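Local structure of isoflavone reductase (Medicago sativa, 2GAS) at residues A[210-215]-A[285-290]; A[215-220]-A[294-299]. The protein catalyses the NADPH-dependent reduction of 2'-hydroxyisoflavones such as 2'-hydroxyformononetin to chiral isoflavanones, a late step in making the pterocarpan phytoalexin medicarpin. All coordinates share one frame; numbering follows the deposited sequence.

Contact 1 of 2, residues A[210-215]-A[285-290]; sequences KAVHIR and IEASEA
Strand 210-213 and the short strand 284-286, middle and outermost in a three-stranded parallel sheet of this NmrA-family protein (NADP-binding Rossmann clan), run parallel, the end-to-end directions of the touching parts 26° apart, with Val212 paired with Ile285 and His213 with Glu286. Ile285 lies between two rungs: its N donates to Ala211 O at 2.9 Å, while its O receives His213 N nearly straight (171°). A third bond, Ala287 N to His213 O (2.9 Å), carries the ladder into helix 287-290, with Glu286 at the N-cap. The branched Val212 and Ile285 suit the strand and lie side by side on one face, Val212 CG2 4.1 Å from Ile285 CB; the small Ala287 packs its CB against Val212 CG1 at 4.2 Å. On the other face His213 is held at ND1 by Tyr277 and at NE2 by Asp284. Glu286, CG anti to its backbone N, forms a side-on, two-nitrogen salt bridge: Arg215 NE donates to Glu286 OE1 at 2.8 Å and NH2 to OE2 at 2.7 Å. Both oxygens use syn lone pairs, the groups nearly coplanar (17°). A water accepts from Arg215 N and Ser288 N and can donate to Glu286 OE1. With Tyr277 O also bound to NH2 and Ala275 O to NH1, the guanidinium is fixed in rotation, and the paired charges should favour an ionised Glu286.

Contact 2 of 2, residues A[215-220]-A[294-299]; sequences RLPKNY and VTYTTA
A 3-10 turn at 217-219 meets the extended loop leading to the N-terminus of helix 299-303, where Thr298 is the N-cap and its OG1 accepts from Glu301 N. The apolar part centres on Tyr296, whose CG takes the crowded position between backbone N and carbonyl carbon, turning the ring toward the other loop. Leu216 covers one ring face: its CB makes a CH-pi contact 3.7 Å from the centroid, and CD1 lies 3.6 Å from Tyr296 CG. Lys218 CE packs on Thr298 CG2. Three direct hydrogen bonds join the segments, and a water over the opposite ring face adds a bridge, accepting from Lys218 NZ and donating to Tyr296 O. Tyrosine suits its place because its hydroxyl receives Lys218 N at 3.0 Å, nearly straight at 167°. Asn219 offers a donor and an acceptor from one flat amide, set at 82° to the Tyr296 ring: ND2 reaches Thr297 O at 3.0 Å with that oxygen in the amide plane, and ND2 also binds Tyr188 O. Asn219 OD1 accepts from Ala299 N at 2.8 Å, the donor lying above the carbonyl plane, 51° out of it.

Overall arrangement
Contacts 1 and 2 have centres about 12 Å apart and share Arg215, where the chain passes from one to the other. Their segments alternate along the sequence: 210-215 and 215-220 come first, then, after some sixty-five residues, 285-290 and 294-299. Contact 1 lies in the parallel sheet 148-151, 210-213, 284-286; contact 2 joins the loop after strand 210-213 to the one between helices 287-290 and 299-303. Helix 191-202 borders both, Phe197 touching Ile214 and Ala287 in one and Leu216 in the other, and Ser288 packs on Pro217 between them. Segment 285-299 is thus bonded at successive points to 210-220, with Ala211 near Arg137, a probable NADP(+)-binding residue, while contact 2 lies away from the cofactor-binding residues and the proposed catalytic Lys133.

Contact 1 of 2, residues A[210-215]-A[285-290]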
loop_
_atom_site.group_PDB
_atom_site.type_symbol
_atom_site.label_atom_id
_atom_site.label_comp_id
_atom_site.label_asym_id
_atom_site.label_seq_id
_atom_site.Cartn_x
_atom_site.Cartn_y
_atom_site.Cartn_z
ATOM N N LYS A 210 13.823 4.219 -8.009
ATOM C CA LYS A 210 13.704 4.967 -6.761
ATOM C C LYS A 210 12.537 4.444 -5.929
ATOM O O LYS A 210 11.610 3.819 -6.455
ATOM C CB LYS A 210 13.433 6.448 -7.051
ATOM C CG LYS A 210 14.560 7.221 -7.724
ATOM C CD LYS A 210 15.504 7.818 -6.699
ATOM C CE LYS A 210 16.327 8.950 -7.293
ATOM N NZ LYS A 210 17.108 8.501 -8.476
ATOM N N ALA A 211 12.600 4.705 -4.629
ATOM C CA ALA A 211 11.522 4.348 -3.722
ATOM C C ALA A 211 10.801 5.681 -3.518
ATOM O O ALA A 211 11.444 6.701 -3.256
ATOM C CB ALA A 211 12.076 3.842 -2.393
ATOM N N VAL A 212 9.481 5.684 -3.675
ATOM C CA VAL A 212 8.683 6.902 -3.490
ATOM C C VAL A 212 7.986 6.766 -2.143
ATOM O O VAL A 212 7.269 5.794 -1.901
ATOM C CB VAL A 212 7.641 7.065 -4.620
ATOM C CG1 VAL A 212 6.750 8.275 -4.353
ATOM C CG2 VAL A 212 8.353 7.235 -5.946
ATOM N N HIS A 213 8.201 7.744 -1.269
ATOM C CA HIS A 213 7.640 7.713 0.077
ATOM C C HIS A 213 6.493 8.681 0.273
ATOM O O HIS A 213 6.605 9.861 -0.059
ATOM C CB HIS A 213 8.743 8.043 1.078
ATOM C CG HIS A 213 9.983 7.234 0.877
ATOM N ND1 HIS A 213 10.202 6.036 1.524
ATOM C CD2 HIS A 213 11.033 7.409 0.041
ATOM C CE1 HIS A 213 11.333 5.508 1.091
ATOM N NE2 HIS A 213 11.856 6.319 0.190
ATOM N N ILE A 214 5.394 8.178 0.825
ATOM C CA ILE A 214 4.237 9.020 1.082
ATOM C C ILE A 214 4.157 9.344 2.573
ATOM O O ILE A 214 3.787 8.498 3.385
ATOM C CB ILE A 214 2.914 8.324 0.666
ATOM C CG1 ILE A 214 3.028 7.757 -0.752
ATOM C CG2 ILE A 214 1.753 9.316 0.763
ATOM C CD1 ILE A 214 3.133 8.789 -1.829
ATOM N N ARG A 215 4.556 10.558 2.933
ATOM C CA ARG A 215 4.479 11.040 4.312
ATOM C C ARG A 215 3.882 12.433 4.137
ATOM O O ARG A 215 4.613 13.407 3.988
ATOM C CB ARG A 215 5.865 11.150 4.965
ATOM C CG ARG A 215 6.397 9.868 5.608
ATOM C CD ARG A 215 7.416 9.162 4.731
ATOM N NE ARG A 215 8.607 9.969 4.445
ATOM C CZ ARG A 215 9.714 9.999 5.188
ATOM N NH1 ARG A 215 9.812 9.269 6.292
ATOM N NH2 ARG A 215 10.747 10.735 4.799
ATOM N N ILE A 285 12.465 9.389 -3.218
ATOM C CA ILE A 285 11.690 10.542 -3.653
ATOM C C ILE A 285 10.636 10.747 -2.562
ATOM O O ILE A 285 10.024 9.781 -2.110
ATOM C CB ILE A 285 10.967 10.272 -4.998
ATOM C CG1 ILE A 285 11.983 10.187 -6.140
ATOM C CG2 ILE A 285 9.943 11.364 -5.266
ATOM C CD1 ILE A 285 12.789 11.444 -6.349
ATOM N N GLU A 286 10.445 11.987 -2.116
ATOM C CA GLU A 286 9.443 12.292 -1.095
ATOM C C GLU A 286 8.214 12.800 -1.854
ATOM O O GLU A 286 8.238 13.886 -2.437
ATOM C CB GLU A 286 9.970 13.379 -0.150
ATOM C CG GLU A 286 9.109 13.625 1.081
ATOM C CD GLU A 286 9.221 12.506 2.095
ATOM O OE1 GLU A 286 8.197 11.848 2.384
ATOM O OE2 GLU A 286 10.339 12.284 2.604
ATOM N N ALA A 287 7.142 12.017 -1.857
ATOM C CA ALA A 287 5.941 12.397 -2.595
ATOM C C ALA A 287 5.418 13.802 -2.313
ATOM O O ALA A 287 5.044 14.513 -3.239
ATOM C CB ALA A 287 4.841 11.383 -2.356
ATOM N N SER A 288 5.389 14.207 -1.047
ATOM C CA SER A 288 4.888 15.536 -0.712
ATOM C C SER A 288 5.736 16.651 -1.333
ATOM O O SER A 288 5.241 17.755 -1.565
ATOM C CB SER A 288 4.821 15.711 0.811
ATOM O OG SER A 288 6.100 15.577 1.400
ATOM N N GLU A 289 7.007 16.366 -1.604
ATOM C CA GLU A 289 7.907 17.358 -2.193
ATOM C C GLU A 289 7.878 17.327 -3.716
ATOM O O GLU A 289 7.968 18.367 -4.375
ATOM C CB GLU A 289 9.344 17.119 -1.722
ATOM C CG GLU A 289 9.540 17.209 -0.220
ATOM C CD GLU A 289 9.249 18.596 0.322
ATOM O OE1 GLU A 289 9.896 19.562 -0.139
ATOM O OE2 GLU A 289 8.378 18.717 1.210
ATOM N N ALA A 290 7.755 16.127 -4.274
ATOM C CA ALA A 290 7.735 15.964 -5.720
ATOM C C ALA A 290 6.389 16.292 -6.342
ATOM O O ALA A 290 6.323 16.798 -7.465
ATOM C CB ALA A 290 8.128 14.534 -6.086
HETATM O O HOH W 1 5.799 12.518 1.405
#

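Contact 2 of 2, residues A[215-220]-A[294-299]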
loop_
_atom_site.group_PDB
_atom_site.type_symbol
_atom_site.label_atom_id
_atom_site.label_comp_id
_atom_site.label_asym_id
_atom_site.label_seq_id
_atom_site.Cartn_x
_atom_site.Cartn_y
_atom_site.Cartn_z
ATOM N N ARG A 215 4.556 10.558 2.933
ATOM C CA ARG A 215 4.479 11.040 4.312
ATOM C C ARG A 215 3.882 12.433 4.137
ATOM O O ARG A 215 4.613 13.407 3.988
ATOM C CB ARG A 215 5.865 11.150 4.965
ATOM C CG ARG A 215 6.397 9.868 5.608
ATOM C CD ARG A 215 7.416 9.162 4.731
ATOM N NE ARG A 215 8.607 9.969 4.445
ATOM C CZ ARG A 215 9.714 9.999 5.188
ATOM N NH1 ARG A 215 9.812 9.269 6.292
ATOM N NH2 ARG A 215 10.747 10.735 4.799
ATOM N N LEU A 216 2.555 12.512 4.132
ATOM C CA LEU A 216 1.855 13.782 3.930
ATOM C C LEU A 216 1.797 14.605 5.223
ATOM O O LEU A 216 1.326 14.139 6.253
ATOM C CB LEU A 216 0.455 13.493 3.384
ATOM C CG LEU A 216 0.458 12.556 2.162
ATOM C CD1 LEU A 216 -0.945 12.064 1.878
ATOM C CD2 LEU A 216 1.039 13.277 0.950
ATOM N N PRO A 217 2.273 15.858 5.170
ATOM C CA PRO A 217 2.306 16.772 6.316
ATOM C C PRO A 217 1.148 16.739 7.313
ATOM O O PRO A 217 1.366 16.513 8.501
ATOM C CB PRO A 217 2.472 18.135 5.652
ATOM C CG PRO A 217 3.371 17.803 4.508
ATOM C CD PRO A 217 2.720 16.549 3.947
ATOM N N LYS A 218 -0.074 16.959 6.844
ATOM C CA LYS A 218 -1.219 16.971 7.747
ATOM C C LYS A 218 -1.647 15.592 8.227
ATOM O O LYS A 218 -2.503 15.478 9.106
ATOM C CB LYS A 218 -2.405 17.682 7.090
ATOM C CG LYS A 218 -2.207 19.189 6.969
ATOM C CD LYS A 218 -3.397 19.873 6.307
ATOM C CE LYS A 218 -3.525 19.473 4.845
ATOM N NZ LYS A 218 -4.655 20.175 4.169
ATOM N N ASN A 219 -1.042 14.552 7.655
ATOM C CA ASN A 219 -1.363 13.171 8.023
ATOM C C ASN A 219 -0.192 12.481 8.709
ATOM O O ASN A 219 -0.219 11.270 8.920
ATOM C CB ASN A 219 -1.764 12.368 6.782
ATOM C CG ASN A 219 -3.067 12.846 6.173
ATOM O OD1 ASN A 219 -3.683 13.793 6.661
ATOM N ND2 ASN A 219 -3.495 12.190 5.100
ATOM N N TYR A 220 0.835 13.256 9.044
ATOM C CA TYR A 220 2.020 12.736 9.722
ATOM C C TYR A 220 1.698 13.025 11.182
ATOM O O TYR A 220 1.924 14.134 11.669
ATOM C CB TYR A 220 3.246 13.519 9.259
ATOM C CG TYR A 220 4.568 12.878 9.605
ATOM C CD1 TYR A 220 4.888 11.606 9.137
ATOM C CD2 TYR A 220 5.510 13.556 10.379
ATOM C CE1 TYR A 220 6.117 11.023 9.430
ATOM C CE2 TYR A 220 6.745 12.981 10.678
ATOM C CZ TYR A 220 7.039 11.715 10.199
ATOM O OH TYR A 220 8.258 11.141 10.482
ATOM N N VAL A 294 -0.874 17.589 -5.517
ATOM C CA VAL A 294 -1.906 16.601 -5.228
ATOM C C VAL A 294 -2.638 16.965 -3.935
ATOM O O VAL A 294 -2.030 17.029 -2.869
ATOM C CB VAL A 294 -1.308 15.181 -5.106
ATOM C CG1 VAL A 294 -2.393 14.184 -4.715
ATOM C CG2 VAL A 294 -0.678 14.777 -6.431
ATOM N N THR A 295 -3.940 17.225 -4.036
ATOM C CA THR A 295 -4.731 17.587 -2.862
ATOM C C THR A 295 -5.223 16.326 -2.160
ATOM O O THR A 295 -6.248 15.753 -2.524
ATOM C CB THR A 295 -5.946 18.451 -3.240
ATOM O OG1 THR A 295 -5.526 19.519 -4.097
ATOM C CG2 THR A 295 -6.575 19.051 -1.987
ATOM N N TYR A 296 -4.496 15.910 -1.133
ATOM C CA TYR A 296 -4.843 14.694 -0.413
ATOM C C TYR A 296 -5.906 14.857 0.666
ATOM O O TYR A 296 -6.096 15.943 1.216
ATOM C CB TYR A 296 -3.583 14.086 0.212
ATOM C CG TYR A 296 -2.880 14.975 1.218
ATOM C CD1 TYR A 296 -1.912 15.901 0.817
ATOM C CD2 TYR A 296 -3.171 14.879 2.575
ATOM C CE1 TYR A 296 -1.253 16.702 1.750
ATOM C CE2 TYR A 296 -2.522 15.676 3.512
ATOM C CZ TYR A 296 -1.565 16.582 3.095
ATOM O OH TYR A 296 -0.921 17.353 4.027
ATOM N N THR A 297 -6.600 13.760 0.951
ATOM C CA THR A 297 -7.622 13.731 1.990
ATOM C C THR A 297 -6.888 13.678 3.326
ATOM O O THR A 297 -6.013 12.837 3.529
ATOM C CB THR A 297 -8.518 12.482 1.853
ATOM O OG1 THR A 297 -9.293 12.578 0.650
ATOM C CG2 THR A 297 -9.453 12.360 3.047
ATOM N N THR A 298 -7.226 14.580 4.239
ATOM C CA THR A 298 -6.554 14.599 5.531
ATOM C C THR A 298 -7.105 13.545 6.485
ATOM O O THR A 298 -8.202 13.023 6.295
ATOM C CB THR A 298 -6.679 15.978 6.203
ATOM O OG1 THR A 298 -8.059 16.243 6.480
ATOM C CG2 THR A 298 -6.134 17.066 5.284
ATOM N N ALA A 299 -6.332 13.224 7.515
ATOM C CA ALA A 299 -6.781 12.250 8.497
ATOM C C ALA A 299 -8.043 12.819 9.141
ATOM O O ALA A 299 -8.983 12.089 9.454
ATOM C CB ALA A 299 -5.705 12.034 9.544
HETATM O O HOH W 2 -4.727 18.380 1.916
#